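Local atomic coordinates of predicted protease of the collagenase family (PDB entry 5D88), a protein that is probably a peptidase of the U32 family, a TIM-barrel protein that binds a zinc ion between two copies of its chain. Residues A[52-57]-A[85-90]; A[204-209]-A[222-227]. All coordinates share one frame; numbering follows the deposited sequence.

Contact 1 of 2, residues A[52-57]-A[85-90]. With ZN (zinc ion), chain B; ACT (acetate ion), chain C.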
# COMPACT_ATOMS: atom_id res chain seq x y z
N GLY A 52 8.01 11.73 7.26
CA GLY A 52 7.57 10.48 6.66
C GLY A 52 7.99 10.33 5.21
O GLY A 52 7.55 11.07 4.33
N VAL A 53 8.86 9.34 4.98
CA VAL A 53 9.41 9.02 3.67
C VAL A 53 9.20 7.52 3.43
O VAL A 53 9.58 6.70 4.27
CB VAL A 53 10.90 9.38 3.59
CG1 VAL A 53 11.45 9.01 2.20
CG2 VAL A 53 11.10 10.89 3.85
N ALA A 54 8.59 7.18 2.29
CA ALA A 54 8.40 5.78 1.89
C ALA A 54 9.51 5.27 0.98
O ALA A 54 9.76 4.06 0.93
CB ALA A 54 7.06 5.62 1.17
N THR A 55 10.14 6.15 0.22
CA THR A 55 11.24 5.73 -0.64
C THR A 55 12.32 5.09 0.23
O THR A 55 12.65 5.60 1.31
CB THR A 55 11.79 6.94 -1.40
OG1 THR A 55 10.83 7.35 -2.40
CG2 THR A 55 13.06 6.62 -2.14
N LEU A 56 12.85 3.96 -0.25
CA LEU A 56 13.79 3.13 0.51
C LEU A 56 15.22 3.56 0.20
O LEU A 56 15.72 3.32 -0.91
CB LEU A 56 13.58 1.65 0.17
CG LEU A 56 12.17 1.08 0.40
CD1 LEU A 56 12.08 -0.38 0.01
CD2 LEU A 56 11.73 1.27 1.85
N LEU A 57 15.88 4.13 1.19
CA LEU A 57 17.18 4.75 1.01
C LEU A 57 18.24 4.16 1.93
O LEU A 57 17.91 3.55 2.95
CB LEU A 57 17.10 6.25 1.29
CG LEU A 57 16.12 6.97 0.39
CD1 LEU A 57 16.05 8.44 0.79
CD2 LEU A 57 16.50 6.81 -1.09
N ASP A 85 7.07 11.37 0.96
CA ASP A 85 6.21 10.49 0.18
C ASP A 85 5.75 9.26 0.96
O ASP A 85 5.51 8.22 0.36
CB ASP A 85 6.86 10.09 -1.13
CG ASP A 85 8.09 9.21 -0.97
OD1 ASP A 85 8.63 9.08 0.13
OD2 ASP A 85 8.52 8.64 -1.98
N PHE A 86 5.56 9.40 2.26
CA PHE A 86 4.96 8.34 3.04
C PHE A 86 3.69 7.81 2.39
O PHE A 86 2.89 8.56 1.82
CB PHE A 86 4.65 8.81 4.47
CG PHE A 86 3.69 9.95 4.57
CD1 PHE A 86 2.32 9.73 4.55
CD2 PHE A 86 4.16 11.25 4.73
CE1 PHE A 86 1.45 10.76 4.68
CE2 PHE A 86 3.28 12.31 4.87
CZ PHE A 86 1.92 12.06 4.83
N THR A 87 3.50 6.49 2.50
CA THR A 87 2.30 5.85 1.99
C THR A 87 1.28 5.56 3.08
O THR A 87 0.18 5.08 2.77
CB THR A 87 2.66 4.57 1.23
OG1 THR A 87 3.50 3.72 2.04
CG2 THR A 87 3.38 4.94 -0.07
N CYS A 88 1.63 5.84 4.33
CA CYS A 88 0.74 5.65 5.47
C CYS A 88 1.16 6.62 6.57
O CYS A 88 2.35 6.77 6.84
CB CYS A 88 0.79 4.21 6.00
SG CYS A 88 -0.51 3.88 7.21
N ALA A 89 0.17 7.29 7.16
CA ALA A 89 0.37 8.13 8.33
C ALA A 89 -0.43 7.62 9.52
O ALA A 89 -0.71 8.37 10.47
CB ALA A 89 -0.01 9.58 8.01
N GLY A 90 -0.77 6.33 9.51
CA GLY A 90 -1.51 5.77 10.61
C GLY A 90 -2.86 6.43 10.73
O GLY A 90 -3.51 6.70 9.74
ZN ZN B . 0.60 2.53 8.65
C ACT C . 12.38 2.94 -3.77
O ACT C . 11.78 2.87 -4.86
OXT ACT C . 11.67 2.97 -2.74
CH3 ACT C . 13.88 2.96 -3.69
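Two loops of a TIM barrel meet here, one after strand 43-47, the other after strand 79-83. Most of the hydrogen bonding comes from the carboxylate of D85. Its CG sits in the crowded position between the backbone N and the carbonyl carbon (chi1 66°), and from there both oxygens reach the 52-57 loop. D85 OD1 accepts two backbone N-H groups, from A54 N at 2.9 Å and, in a straighter bond, from T55 N at 3.3 Å. Both donors lie above the carboxylate plane. D85 OD2 takes the hydroxyl of T55 OG1 at 2.7 Å on its syn lone pair. S140 OG, just after strand 136-139, also bonds OD2, so four bonds grip the carboxylate. This would probably favour the ionised acid. A weak backbone bond also joins the loops, F86 N to G52 O at 3.3 Å. Packing is limited but tight at one point: A54 CB lies 3.1 Å from D85 O. A54 CB also meets T87 CG2 at 3.9 Å. G52 O sits at the edge of the F86 ring, 3.4 Å from F86 CD2, and a CB on G52 would run into that ring. The 85-90 loop delivers C88 to the zinc, shared with H209 and the same two residues of the second subunit. C88 SG, anti to its backbone N, binds ZN at 2.3 Å and also accepts the N-H of G90.

Contact 2 of 2, residues A[204-209]-A[222-227]. With ZN (zinc ion), chain B; ACT (acetate ion), chain C.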
# COMPACT_ATOMS: atom_id res chain seq x y z
N ARG A 204 7.57 -0.25 2.17
CA ARG A 204 7.47 1.21 2.14
C ARG A 204 6.51 1.73 3.20
O ARG A 204 6.76 2.80 3.76
CB ARG A 204 7.03 1.66 0.76
CG ARG A 204 8.06 1.43 -0.30
CD ARG A 204 7.55 2.07 -1.51
NE ARG A 204 8.49 2.04 -2.61
CZ ARG A 204 8.13 1.80 -3.86
NH1 ARG A 204 6.86 1.53 -4.17
NH2 ARG A 204 9.04 1.83 -4.80
N ASN A 205 5.44 0.99 3.51
CA ASN A 205 4.61 1.35 4.65
C ASN A 205 5.44 1.37 5.93
O ASN A 205 5.31 2.27 6.76
CB ASN A 205 3.44 0.37 4.80
CG ASN A 205 2.29 0.62 3.82
OD1 ASN A 205 2.18 1.67 3.17
ND2 ASN A 205 1.38 -0.36 3.76
N LEU A 206 6.28 0.35 6.11
CA LEU A 206 7.13 0.26 7.30
C LEU A 206 8.06 1.46 7.39
O LEU A 206 8.16 2.10 8.44
CB LEU A 206 7.93 -1.03 7.28
CG LEU A 206 8.88 -1.25 8.47
CD1 LEU A 206 8.12 -1.42 9.77
CD2 LEU A 206 9.81 -2.45 8.18
N PHE A 207 8.78 1.77 6.31
CA PHE A 207 9.70 2.91 6.40
C PHE A 207 8.95 4.23 6.56
O PHE A 207 9.49 5.17 7.16
CB PHE A 207 10.61 2.95 5.18
CG PHE A 207 11.83 2.11 5.31
CD1 PHE A 207 11.74 0.73 5.24
CD2 PHE A 207 13.07 2.69 5.53
CE1 PHE A 207 12.87 -0.06 5.35
CE2 PHE A 207 14.23 1.91 5.65
CZ PHE A 207 14.12 0.53 5.57
N SER A 208 7.74 4.35 6.02
CA SER A 208 6.94 5.56 6.19
C SER A 208 6.78 5.88 7.66
O SER A 208 6.78 7.05 8.05
CB SER A 208 5.55 5.39 5.55
OG SER A 208 5.59 5.27 4.13
N HIS A 209 6.56 4.85 8.47
CA HIS A 209 6.39 5.01 9.90
C HIS A 209 7.73 5.18 10.61
O HIS A 209 7.86 6.02 11.50
CB HIS A 209 5.66 3.80 10.47
CG HIS A 209 4.19 3.81 10.25
ND1 HIS A 209 3.32 4.44 11.11
CD2 HIS A 209 3.43 3.23 9.30
CE1 HIS A 209 2.08 4.27 10.68
NE2 HIS A 209 2.12 3.53 9.59
N ASN A 222 16.10 -5.68 12.19
CA ASN A 222 14.66 -5.58 12.48
C ASN A 222 13.80 -5.19 11.28
O ASN A 222 12.66 -4.72 11.48
CB ASN A 222 14.41 -4.58 13.62
CG ASN A 222 14.75 -3.17 13.24
OD1 ASN A 222 15.42 -2.92 12.24
ND2 ASN A 222 14.29 -2.22 14.03
N ASN A 223 14.27 -5.39 10.05
CA ASN A 223 13.41 -5.23 8.88
C ASN A 223 13.01 -6.62 8.39
O ASN A 223 13.84 -7.32 7.82
CB ASN A 223 14.12 -4.47 7.76
CG ASN A 223 13.25 -4.35 6.50
OD1 ASN A 223 12.14 -4.85 6.44
ND2 ASN A 223 13.76 -3.65 5.50
N PRO A 224 11.76 -7.05 8.60
CA PRO A 224 11.40 -8.43 8.23
C PRO A 224 11.32 -8.66 6.74
O PRO A 224 11.32 -9.82 6.31
CB PRO A 224 10.04 -8.62 8.91
CG PRO A 224 9.47 -7.23 8.99
CD PRO A 224 10.64 -6.31 9.18
N TYR A 225 11.23 -7.60 5.95
CA TYR A 225 11.11 -7.69 4.51
C TYR A 225 12.47 -7.79 3.83
O TYR A 225 12.55 -8.26 2.70
CB TYR A 225 10.32 -6.46 3.99
CG TYR A 225 8.99 -6.31 4.69
CD1 TYR A 225 8.01 -7.28 4.60
CD2 TYR A 225 8.74 -5.21 5.50
CE1 TYR A 225 6.81 -7.16 5.30
CE2 TYR A 225 7.53 -5.10 6.19
CZ TYR A 225 6.59 -6.09 6.08
OH TYR A 225 5.40 -5.97 6.77
N GLU A 226 13.55 -7.40 4.53
CA GLU A 226 14.87 -7.39 3.91
C GLU A 226 15.31 -8.77 3.42
O GLU A 226 15.77 -8.88 2.27
CB GLU A 226 15.85 -6.77 4.92
CG GLU A 226 17.36 -6.89 4.65
CD GLU A 226 17.89 -6.06 3.49
OE1 GLU A 226 17.41 -4.93 3.21
OE2 GLU A 226 18.86 -6.55 2.87
N PRO A 227 15.19 -9.85 4.19
CA PRO A 227 15.62 -11.17 3.70
C PRO A 227 14.68 -11.84 2.71
O PRO A 227 15.00 -12.93 2.21
CB PRO A 227 15.71 -12.00 4.98
CG PRO A 227 14.90 -11.31 5.98
CD PRO A 227 14.80 -9.88 5.61
ZN ZN B . 0.60 2.53 8.65
C ACT C . 12.38 2.94 -3.77
O ACT C . 11.78 2.87 -4.86
OXT ACT C . 11.67 2.97 -2.74
CH3 ACT C . 13.88 2.96 -3.69
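Helix 200-213 packs against an Asx turn, overlaid on a type I beta turn from N223 to E226. L206 points at the turn, its CG anti to the backbone N. Its CD2 methyl sits near N223 OD1 and comes to the edge of the Y225 ring, 4.0 Å from CD2 of Y225. P224 CG lies over one face of the Y225 ring, offset toward its rim. N223 crosses F207 at about a right angle. N223 ND2 approaches the ring edge in plane, 3.7 Å from F207 CE1, with ring and amide planes 68° apart. E203 accepts a hydrogen bond from that ND2, while N223 OD1 takes Y225 N at 2.9 Å from above the carbonyl plane, so both ends of the amide are held. R204 points away, its extended chain bringing R204 NH2 to O of an acetate, probably from the crystallisation liquor, at 2.9 Å. NE bonds OXT weakly, and NH2 also bonds I193 O. An alanine here removes the guanidinium, its acetate bonds and the tie to I193 O; the acetate would probably be held less firmly. Y225 OH bonds D122 of the second subunit. One turn after N205, H209 NE2 binds ZN at 2.0 Å.

From the N terminus, the chain leaves strand 43-47 into the loop of 52-57. It then runs through helix 63-75 and strand 79-83 to 85-90, where contact 1 closes the circuit between two neighbouring barrel loops. Contact 2 opens only much later, on helix 200-213, and closes a shorter loop at 222-227. The two are in series and neither nests in nor crosses the other. They touch directly: T87 OG1 pairs with N205 OD1 and T87 N with S208 OG, both probable hydrogen bonds. Helix 200-213 thus sits against the 85-90 loop. Both contacts reach the zinc, the acetate and the second subunit.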